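Local coordinates for protein glutaconate coenzyme a-transferase (Acidaminococcus fermentans, PDB 1POI) that catalyses the transfer of coenzyme A from acetyl-CoA to (R)-2-hydroxyglutarate and related acids such as glutaconate, a step in glutamate degradation via hydroxyglutarate, at residues K145-I154 with V164-D173; N76-R85 with L260-Q270. All blocks are in the same frame, centred on the assembly; numbering follows the deposited sequence.

Interaction 1: K145-I154 with V164-D173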
loop_
_atom_site.group_PDB
_atom_site.type_symbol
_atom_site.label_atom_id
_atom_site.label_comp_id
_atom_site.label_asym_id
_atom_site.label_seq_id
_atom_site.Cartn_x
_atom_site.Cartn_y
_atom_site.Cartn_z
ATOM N N LYS A 145 -38.681 2.587 26.450
ATOM C CA LYS A 145 -37.280 2.704 26.008
ATOM C C LYS A 145 -36.288 3.334 27.001
ATOM O O LYS A 145 -35.119 3.526 26.654
ATOM C CB LYS A 145 -37.159 3.403 24.637
ATOM C CG LYS A 145 -38.048 2.853 23.531
ATOM C CD LYS A 145 -37.606 1.488 23.123
ATOM C CE LYS A 145 -38.552 0.855 22.138
ATOM N NZ LYS A 145 -38.326 1.273 20.732
ATOM N N VAL A 146 -36.727 3.629 28.226
ATOM C CA VAL A 146 -35.822 4.202 29.235
ATOM C C VAL A 146 -35.819 3.371 30.528
ATOM O O VAL A 146 -36.880 3.053 31.076
ATOM C CB VAL A 146 -36.185 5.671 29.578
ATOM C CG1 VAL A 146 -35.289 6.207 30.688
ATOM C CG2 VAL A 146 -36.044 6.541 28.347
ATOM N N PRO A 147 -34.628 2.961 31.000
ATOM C CA PRO A 147 -34.467 2.167 32.220
ATOM C C PRO A 147 -35.225 2.793 33.369
ATOM O O PRO A 147 -35.357 4.015 33.418
ATOM C CB PRO A 147 -32.970 2.241 32.462
ATOM C CG PRO A 147 -32.446 2.170 31.085
ATOM C CD PRO A 147 -33.331 3.122 30.323
ATOM N N ASP A 148 -35.723 1.965 34.286
ATOM C CA ASP A 148 -36.454 2.483 35.433
ATOM C C ASP A 148 -35.467 3.041 36.408
ATOM O O ASP A 148 -35.821 3.860 37.228
ATOM C CB ASP A 148 -37.294 1.405 36.117
ATOM C CG ASP A 148 -38.544 1.029 35.326
ATOM O OD1 ASP A 148 -38.834 1.611 34.251
ATOM O OD2 ASP A 148 -39.245 0.121 35.796
ATOM N N ASP A 149 -34.228 2.564 36.336
ATOM C CA ASP A 149 -33.156 3.043 37.218
ATOM C C ASP A 149 -31.947 3.557 36.451
ATOM O O ASP A 149 -31.490 2.914 35.497
ATOM C CB ASP A 149 -32.689 1.942 38.157
ATOM C CG ASP A 149 -33.714 1.608 39.193
ATOM O OD1 ASP A 149 -33.811 2.329 40.214
ATOM O OD2 ASP A 149 -34.434 0.618 38.984
ATOM N N LYS A 150 -31.483 4.745 36.828
ATOM C CA LYS A 150 -30.306 5.326 36.211
ATOM C C LYS A 150 -29.119 4.392 36.552
ATOM O O LYS A 150 -28.382 3.953 35.665
ATOM C CB LYS A 150 -30.066 6.731 36.770
ATOM C CG LYS A 150 -28.822 7.400 36.221
ATOM C CD LYS A 150 -28.602 8.767 36.817
ATOM C CE LYS A 150 -27.395 9.405 36.159
ATOM N NZ LYS A 150 -27.344 10.857 36.351
ATOM N N PHE A 151 -28.981 4.044 37.828
ATOM C CA PHE A 151 -27.913 3.152 38.268
ATOM C C PHE A 151 -28.338 2.482 39.578
ATOM O O PHE A 151 -29.404 2.789 40.127
ATOM C CB PHE A 151 -26.608 3.949 38.484
ATOM C CG PHE A 151 -26.587 4.770 39.744
ATOM C CD1 PHE A 151 -27.189 6.015 39.785
ATOM C CD2 PHE A 151 -26.019 4.267 40.899
ATOM C CE1 PHE A 151 -27.234 6.754 40.974
ATOM C CE2 PHE A 151 -26.057 4.991 42.095
ATOM C CZ PHE A 151 -26.665 6.231 42.136
ATOM N N LYS A 152 -27.488 1.603 40.095
ATOM C CA LYS A 152 -27.753 0.913 41.358
ATOM C C LYS A 152 -26.414 0.604 42.014
ATOM O O LYS A 152 -25.509 0.096 41.356
ATOM C CB LYS A 152 -28.507 -0.387 41.081
ATOM C CG LYS A 152 -29.902 -0.442 41.651
ATOM C CD LYS A 152 -30.793 -1.369 40.837
ATOM C CE LYS A 152 -32.039 -1.787 41.612
ATOM N NZ LYS A 152 -32.841 -0.626 42.124
ATOM N N TYR A 153 -26.239 1.018 43.260
ATOM C CA TYR A 153 -24.994 0.736 43.977
ATOM C C TYR A 153 -25.042 -0.711 44.427
ATOM O O TYR A 153 -26.003 -1.135 45.067
ATOM C CB TYR A 153 -24.850 1.615 45.221
ATOM C CG TYR A 153 -24.367 3.012 44.955
ATOM C CD1 TYR A 153 -23.232 3.240 44.180
ATOM C CD2 TYR A 153 -25.028 4.107 45.498
ATOM C CE1 TYR A 153 -22.768 4.527 43.959
ATOM C CE2 TYR A 153 -24.572 5.397 45.282
ATOM C CZ TYR A 153 -23.439 5.600 44.511
ATOM O OH TYR A 153 -22.978 6.877 44.296
ATOM N N ILE A 154 -24.005 -1.472 44.129
ATOM C CA ILE A 154 -24.007 -2.869 44.516
ATOM C C ILE A 154 -22.677 -3.198 45.129
ATOM O O ILE A 154 -21.701 -2.526 44.850
ATOM C CB ILE A 154 -24.242 -3.783 43.296
ATOM C CG1 ILE A 154 -23.066 -3.687 42.317
ATOM C CG2 ILE A 154 -25.557 -3.410 42.612
ATOM C CD1 ILE A 154 -23.060 -4.761 41.228
ATOM N N VAL A 164 -19.727 -0.903 43.937
ATOM C CA VAL A 164 -19.503 -0.367 42.603
ATOM C C VAL A 164 -20.859 0.169 42.086
ATOM O O VAL A 164 -21.910 -0.063 42.697
ATOM C CB VAL A 164 -18.912 -1.463 41.628
ATOM C CG1 VAL A 164 -17.970 -2.394 42.369
ATOM C CG2 VAL A 164 -20.012 -2.257 40.916
ATOM N N VAL A 165 -20.830 0.881 40.969
ATOM C CA VAL A 165 -22.024 1.443 40.373
ATOM C C VAL A 165 -22.400 0.523 39.234
ATOM O O VAL A 165 -21.562 0.237 38.369
ATOM C CB VAL A 165 -21.740 2.869 39.828
ATOM C CG1 VAL A 165 -22.930 3.412 39.039
ATOM C CG2 VAL A 165 -21.413 3.802 40.979
ATOM N N ALA A 166 -23.618 -0.019 39.279
ATOM C CA ALA A 166 -24.071 -0.911 38.219
ATOM C C ALA A 166 -24.905 -0.061 37.293
ATOM O O ALA A 166 -25.713 0.752 37.759
ATOM C CB ALA A 166 -24.878 -2.054 38.783
ATOM N N VAL A 167 -24.730 -0.256 35.993
ATOM C CA VAL A 167 -25.420 0.538 34.990
ATOM C C VAL A 167 -26.129 -0.355 33.974
ATOM O O VAL A 167 -25.570 -1.333 33.497
ATOM C CB VAL A 167 -24.388 1.482 34.286
ATOM C CG1 VAL A 167 -24.900 1.976 32.987
ATOM C CG2 VAL A 167 -24.089 2.663 35.157
ATOM N N PRO A 168 -27.371 -0.011 33.611
ATOM C CA PRO A 168 -28.108 -0.825 32.641
ATOM C C PRO A 168 -27.484 -0.771 31.261
ATOM O O PRO A 168 -27.166 0.312 30.778
ATOM C CB PRO A 168 -29.484 -0.148 32.603
ATOM C CG PRO A 168 -29.567 0.572 33.913
ATOM C CD PRO A 168 -28.190 1.131 34.050
ATOM N N VAL A 169 -27.342 -1.927 30.626
ATOM C CA VAL A 169 -26.803 -2.019 29.267
ATOM C C VAL A 169 -27.958 -1.615 28.333
ATOM O O VAL A 169 -29.053 -2.167 28.413
ATOM C CB VAL A 169 -26.329 -3.454 28.981
ATOM C CG1 VAL A 169 -26.122 -3.669 27.524
ATOM C CG2 VAL A 169 -25.043 -3.705 29.695
ATOM N N PRO A 170 -27.740 -0.633 27.460
ATOM C CA PRO A 170 -28.776 -0.166 26.542
ATOM C C PRO A 170 -29.124 -1.119 25.395
ATOM O O PRO A 170 -28.276 -1.867 24.931
ATOM C CB PRO A 170 -28.184 1.140 26.027
ATOM C CG PRO A 170 -26.739 0.800 25.898
ATOM C CD PRO A 170 -26.457 0.042 27.191
ATOM N N GLN A 171 -30.380 -1.084 24.947
ATOM C CA GLN A 171 -30.866 -1.919 23.848
ATOM C C GLN A 171 -31.136 -1.011 22.659
ATOM O O GLN A 171 -32.143 -0.315 22.591
ATOM C CB GLN A 171 -32.136 -2.643 24.266
ATOM C CG GLN A 171 -31.914 -3.529 25.472
ATOM C CD GLN A 171 -33.090 -4.431 25.749
ATOM O OE1 GLN A 171 -33.361 -5.375 24.994
ATOM N NE2 GLN A 171 -33.803 -4.150 26.837
ATOM N N VAL A 172 -30.226 -1.041 21.710
ATOM C CA VAL A 172 -30.291 -0.176 20.566
ATOM C C VAL A 172 -31.047 -0.784 19.389
ATOM O O VAL A 172 -30.641 -1.808 18.836
ATOM C CB VAL A 172 -28.841 0.236 20.170
ATOM C CG1 VAL A 172 -28.856 1.256 19.040
ATOM C CG2 VAL A 172 -28.100 0.787 21.408
ATOM N N ASP A 173 -32.114 -0.114 18.965
ATOM C CA ASP A 173 -32.918 -0.599 17.864
ATOM C C ASP A 173 -32.219 -0.404 16.545
ATOM O O ASP A 173 -32.105 -1.351 15.771
ATOM C CB ASP A 173 -34.281 0.089 17.846
ATOM C CG ASP A 173 -35.097 -0.212 19.075
ATOM O OD1 ASP A 173 -35.147 -1.400 19.476
ATOM O OD2 ASP A 173 -35.691 0.727 19.646
#

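Interaction 2: N76-R85 with L260-Q270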
loop_
_atom_site.group_PDB
_atom_site.type_symbol
_atom_site.label_atom_id
_atom_site.label_comp_id
_atom_site.label_asym_id
_atom_site.label_seq_id
_atom_site.Cartn_x
_atom_site.Cartn_y
_atom_site.Cartn_z
ATOM N N ASN A 76 -20.506 21.264 19.040
ATOM C CA ASN A 76 -19.869 21.132 17.745
ATOM C C ASN A 76 -18.448 21.656 18.065
ATOM O O ASN A 76 -18.065 22.761 17.673
ATOM C CB ASN A 76 -20.603 21.982 16.715
ATOM C CG ASN A 76 -21.205 21.149 15.595
ATOM O OD1 ASN A 76 -20.816 20.002 15.371
ATOM N ND2 ASN A 76 -22.166 21.712 14.896
ATOM N N SER A 77 -17.733 20.868 18.870
ATOM C CA SER A 77 -16.393 21.156 19.372
ATOM C C SER A 77 -15.535 22.035 18.475
ATOM O O SER A 77 -15.263 21.689 17.324
ATOM C CB SER A 77 -15.663 19.844 19.664
ATOM O OG SER A 77 -16.516 18.894 20.276
ATOM N N GLY A 78 -15.094 23.164 19.025
ATOM C CA GLY A 78 -14.271 24.097 18.275
ATOM C C GLY A 78 -15.103 25.264 17.783
ATOM O O GLY A 78 -14.766 26.413 18.041
ATOM N N VAL A 79 -16.190 24.960 17.078
ATOM C CA VAL A 79 -17.105 25.965 16.567
ATOM C C VAL A 79 -18.151 26.340 17.636
ATOM O O VAL A 79 -18.207 27.487 18.078
ATOM C CB VAL A 79 -17.765 25.475 15.295
ATOM C CG1 VAL A 79 -18.698 26.540 14.755
ATOM C CG2 VAL A 79 -16.684 25.120 14.272
ATOM N N THR A 80 -18.972 25.388 18.072
ATOM C CA THR A 80 -19.951 25.682 19.124
ATOM C C THR A 80 -19.583 24.952 20.403
ATOM O O THR A 80 -19.584 23.724 20.449
ATOM C CB THR A 80 -21.381 25.273 18.765
ATOM O OG1 THR A 80 -21.685 25.662 17.423
ATOM C CG2 THR A 80 -22.335 25.972 19.701
ATOM N N ASN A 81 -19.327 25.722 21.450
ATOM C CA ASN A 81 -18.945 25.188 22.754
ATOM C C ASN A 81 -19.930 24.245 23.414
ATOM O O ASN A 81 -19.533 23.262 24.026
ATOM C CB ASN A 81 -18.669 26.331 23.730
ATOM C CG ASN A 81 -17.272 26.886 23.592
ATOM O OD1 ASN A 81 -16.435 26.344 22.845
ATOM N ND2 ASN A 81 -16.997 27.969 24.321
ATOM N N VAL A 82 -21.199 24.644 23.399
ATOM C CA VAL A 82 -22.317 23.909 23.991
ATOM C C VAL A 82 -23.437 24.115 23.002
ATOM O O VAL A 82 -23.886 25.236 22.834
ATOM C CB VAL A 82 -22.756 24.553 25.334
ATOM C CG1 VAL A 82 -23.847 23.715 25.993
ATOM C CG2 VAL A 82 -21.550 24.713 26.265
ATOM N N SER A 83 -23.832 23.061 22.296
ATOM C CA SER A 83 -24.902 23.158 21.307
ATOM C C SER A 83 -26.049 24.009 21.826
ATOM O O SER A 83 -26.508 23.862 22.962
ATOM C CB SER A 83 -25.398 21.781 20.901
ATOM O OG SER A 83 -24.375 21.060 20.240
ATOM N N ARG A 84 -26.512 24.896 20.962
ATOM C CA ARG A 84 -27.549 25.838 21.320
ATOM C C ARG A 84 -28.978 25.319 21.405
ATOM O O ARG A 84 -29.645 25.601 22.379
ATOM C CB ARG A 84 -27.415 27.077 20.431
ATOM C CG ARG A 84 -25.985 27.622 20.457
ATOM C CD ARG A 84 -25.718 28.591 19.331
ATOM N NE ARG A 84 -24.336 29.064 19.314
ATOM C CZ ARG A 84 -23.783 29.827 20.256
ATOM N NH1 ARG A 84 -24.484 30.211 21.310
ATOM N NH2 ARG A 84 -22.519 30.212 20.144
ATOM N N ARG A 85 -29.450 24.560 20.418
ATOM C CA ARG A 85 -30.812 24.032 20.487
ATOM C C ARG A 85 -30.879 23.145 21.727
ATOM O O ARG A 85 -31.831 23.205 22.505
ATOM C CB ARG A 85 -31.152 23.204 19.249
ATOM C CG ARG A 85 -31.797 23.960 18.078
ATOM C CD ARG A 85 -31.764 25.477 18.220
ATOM N NE ARG A 85 -32.837 26.014 19.042
ATOM C CZ ARG A 85 -32.711 27.079 19.831
ATOM N NH1 ARG A 85 -31.561 27.733 19.918
ATOM N NH2 ARG A 85 -33.748 27.512 20.529
ATOM N N LEU A 260 -19.883 25.156 9.543
ATOM C CA LEU A 260 -20.120 24.970 10.959
ATOM C C LEU A 260 -20.278 26.294 11.665
ATOM O O LEU A 260 -20.852 26.343 12.745
ATOM C CB LEU A 260 -18.991 24.194 11.640
ATOM C CG LEU A 260 -18.685 22.728 11.336
ATOM C CD1 LEU A 260 -17.490 22.340 12.168
ATOM C CD2 LEU A 260 -19.858 21.818 11.625
ATOM N N LYS A 261 -19.717 27.358 11.108
ATOM C CA LYS A 261 -19.831 28.675 11.744
ATOM C C LYS A 261 -21.210 29.266 11.496
ATOM O O LYS A 261 -21.764 29.949 12.357
ATOM C CB LYS A 261 -18.748 29.637 11.254
ATOM C CG LYS A 261 -17.348 29.302 11.727
ATOM C CD LYS A 261 -16.532 30.570 11.895
ATOM C CE LYS A 261 -15.031 30.292 11.845
ATOM N NZ LYS A 261 -14.543 29.958 10.465
ATOM N N VAL A 262 -21.754 28.999 10.311
ATOM C CA VAL A 262 -23.086 29.465 9.950
ATOM C C VAL A 262 -24.029 28.856 10.968
ATOM O O VAL A 262 -24.709 29.576 11.702
ATOM C CB VAL A 262 -23.501 28.960 8.569
ATOM C CG1 VAL A 262 -24.911 29.354 8.275
ATOM C CG2 VAL A 262 -22.569 29.511 7.517
ATOM N N TYR A 263 -23.992 27.524 11.060
ATOM C CA TYR A 263 -24.821 26.785 11.996
ATOM C C TYR A 263 -24.658 27.314 13.429
ATOM O O TYR A 263 -25.644 27.435 14.154
ATOM C CB TYR A 263 -24.511 25.282 11.927
ATOM C CG TYR A 263 -25.446 24.430 12.769
ATOM C CD1 TYR A 263 -26.663 23.993 12.260
ATOM C CD2 TYR A 263 -25.152 24.152 14.109
ATOM C CE1 TYR A 263 -27.577 23.313 13.065
ATOM C CE2 TYR A 263 -26.055 23.472 14.924
ATOM C CZ TYR A 263 -27.266 23.057 14.393
ATOM O OH TYR A 263 -28.157 22.391 15.191
ATOM N N ASP A 264 -23.436 27.661 13.826
ATOM C CA ASP A 264 -23.196 28.162 15.179
ATOM C C ASP A 264 -24.037 29.374 15.515
ATOM O O ASP A 264 -24.511 29.511 16.638
ATOM C CB ASP A 264 -21.728 28.535 15.381
ATOM C CG ASP A 264 -21.496 29.387 16.648
ATOM O OD1 ASP A 264 -21.689 28.884 17.773
ATOM O OD2 ASP A 264 -21.113 30.570 16.520
ATOM N N LYS A 265 -24.158 30.284 14.558
ATOM C CA LYS A 265 -24.908 31.504 14.789
ATOM C C LYS A 265 -26.387 31.287 14.530
ATOM O O LYS A 265 -27.234 31.752 15.288
ATOM C CB LYS A 265 -24.328 32.656 13.952
ATOM C CG LYS A 265 -24.468 32.514 12.441
ATOM C CD LYS A 265 -25.501 33.485 11.891
ATOM C CE LYS A 265 -25.834 33.196 10.424
ATOM N NZ LYS A 265 -27.054 33.961 9.977
ATOM N N VAL A 266 -26.691 30.586 13.449
ATOM C CA VAL A 266 -28.057 30.259 13.086
ATOM C C VAL A 266 -28.820 29.608 14.261
ATOM O O VAL A 266 -29.887 30.071 14.655
ATOM C CB VAL A 266 -28.053 29.312 11.896
ATOM C CG1 VAL A 266 -29.357 28.599 11.801
ATOM C CG2 VAL A 266 -27.790 30.089 10.625
ATOM N N SER A 267 -28.233 28.584 14.867
ATOM C CA SER A 267 -28.855 27.882 15.985
ATOM C C SER A 267 -28.966 28.674 17.290
ATOM O O SER A 267 -29.222 28.063 18.334
ATOM C CB SER A 267 -28.079 26.600 16.288
ATOM O OG SER A 267 -26.763 26.913 16.738
ATOM N N LYS A 268 -28.708 29.985 17.278
ATOM C CA LYS A 268 -28.814 30.753 18.525
ATOM C C LYS A 268 -30.256 31.086 18.829
ATOM O O LYS A 268 -30.558 31.625 19.901
ATOM C CB LYS A 268 -27.987 32.037 18.503
ATOM C CG LYS A 268 -26.519 31.813 18.261
ATOM C CD LYS A 268 -25.683 33.060 18.495
ATOM C CE LYS A 268 -24.229 32.796 18.071
ATOM N NZ LYS A 268 -23.291 33.883 18.437
ATOM N N THR A 269 -31.127 30.865 17.844
ATOM C CA THR A 269 -32.555 31.099 18.001
ATOM C C THR A 269 -33.320 30.098 17.142
ATOM O O THR A 269 -32.920 29.761 16.011
ATOM C CB THR A 269 -33.001 32.515 17.565
ATOM O OG1 THR A 269 -32.959 32.613 16.135
ATOM C CG2 THR A 269 -32.137 33.606 18.184
ATOM N N GLN A 270 -34.467 29.690 17.661
ATOM C CA GLN A 270 -35.354 28.750 17.005
ATOM C C GLN A 270 -35.789 29.233 15.618
ATOM O O GLN A 270 -35.979 28.426 14.701
ATOM C CB GLN A 270 -36.583 28.556 17.876
ATOM C CG GLN A 270 -37.401 27.351 17.517
ATOM C CD GLN A 270 -36.637 26.079 17.716
ATOM O OE1 GLN A 270 -35.933 25.916 18.719
ATOM N NE2 GLN A 270 -36.733 25.176 16.745
HETATM O O HOH W 1 -25.602 24.376 17.979
#

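Interaction 1: K145-I154 with V164-D173
Asp173 OD2 is gripped twice: Lys145 NZ reaches it at 2.9 Å in a salt bridge, on the syn side of the carboxylate and somewhat out of its plane, and the backbone N of His19 donates to the same oxygen. The lysine chain turns at chi2 (-69°) and again at chi4 (83°), which curls its ammonium toward the acid coming from the opposite direction. At the far end of the contact, strands 152-156 and 162-168 form the two arms of an antiparallel beta hairpin. Val164 N donates to Ile154 O (2.7 Å) and Ile154 N to Val164 O; Ala166 N to Lys152 O (2.8 Å) and Lys152 N to Ala166 O close the next hydrogen-bonded pair. Between them lies the non-hydrogen-bonded pair Tyr153-Val165, where the two side chains point the same way and Val165 CG2 rests 3.4 Å from Tyr153 CE1. Val165 CG1 turns to Phe151 CD2 (3.7 Å), while Phe151 CE2 sits over the centre of the Tyr153 ring, whose hydroxyl is hydrogen-bonded to Thr130 OG1. Ile154 CG1 meets Val164 CG2 (3.7 Å) on the other face. Where the strands part, the Pro168 ring lies against the carbonyls of Asp149 and Lys150. Strand 162-168 is the middle of a three-stranded antiparallel sheet: its other edge pairs with strand 118-121, Val167 packs on Met108 of helix 102-114, and Phe158 of a second copy of the subunit packs on Lys152 and Pro168.

Interaction 2: N76-R85 with L260-Q270
Arg84 leaves its backbone with CG beside the N (chi1 -52°) and runs extended to NE, while Asp264 swings its carboxylate opposite its own N (chi1 166°); the two groups meet with their planes 57° apart. Arg84 holds the single oxygen Asp264 OD1 side-on, through NH2 at 2.8 Å and NE at 3.1 Å, and Thr80 OG1 adds a third bond to OD1 (3.2 Å) from the anti side. Lys268 runs alongside, its CE 3.6 Å above the centre of the Arg84 guanidinium; the carboxylate probably eases the nearness of the two positive charges. With an alanine here in place of Arg84, Asp264 OD1 would probably keep Thr80 but lose its charged mate, and the Lys268 chain the flat group it lies along. Arg85, bent at chi2 and chi3, grips Gln270 OE1 with NE (3.1 Å) and NH2 (3.3 Å), both from one face of the amide, and sends NH1 to Ser267 O (2.8 Å). Just past the end of helix 257-266, Ser267 OG donates a hydrogen bond back to Tyr263 O, and one water joins it to Arg84 N. Val79 CG2 packs on Leu260 CD1 at 3.6 Å. The contact thus ties the loop before helix 84-92, and that helix's first turn, to helix 257-266 and its junction with helix 270-282: Trp89 also donates to Gln270 OE1, Phe273 packs on Arg85, and Tyr263 OH is hydrogen-bonded to Asp58 OD2 of helix 55-62.

Interaction 1 joins neighbours in sequence, the arms of a hairpin, whereas interaction 2 brings together segments 175 residues apart; interaction 1 is nested inside the loop that interaction 2 closes. They share no element: their centres lie 31 Å apart and their nearest atoms about 17 Å. Both are partly buried, neither wholly core nor surface, with centres about 20 and 17 Å from the centre of the chain. In interaction 1 backbone bonds and aliphatic or aromatic packing dominate, with one salt bridge where the chain passes into strand 174-179 of the parallel sheet, and a second copy of the subunit packs on part of it. Interaction 2 relies on arginine side chains reaching a carboxylate, an amide and a carbonyl at helix ends.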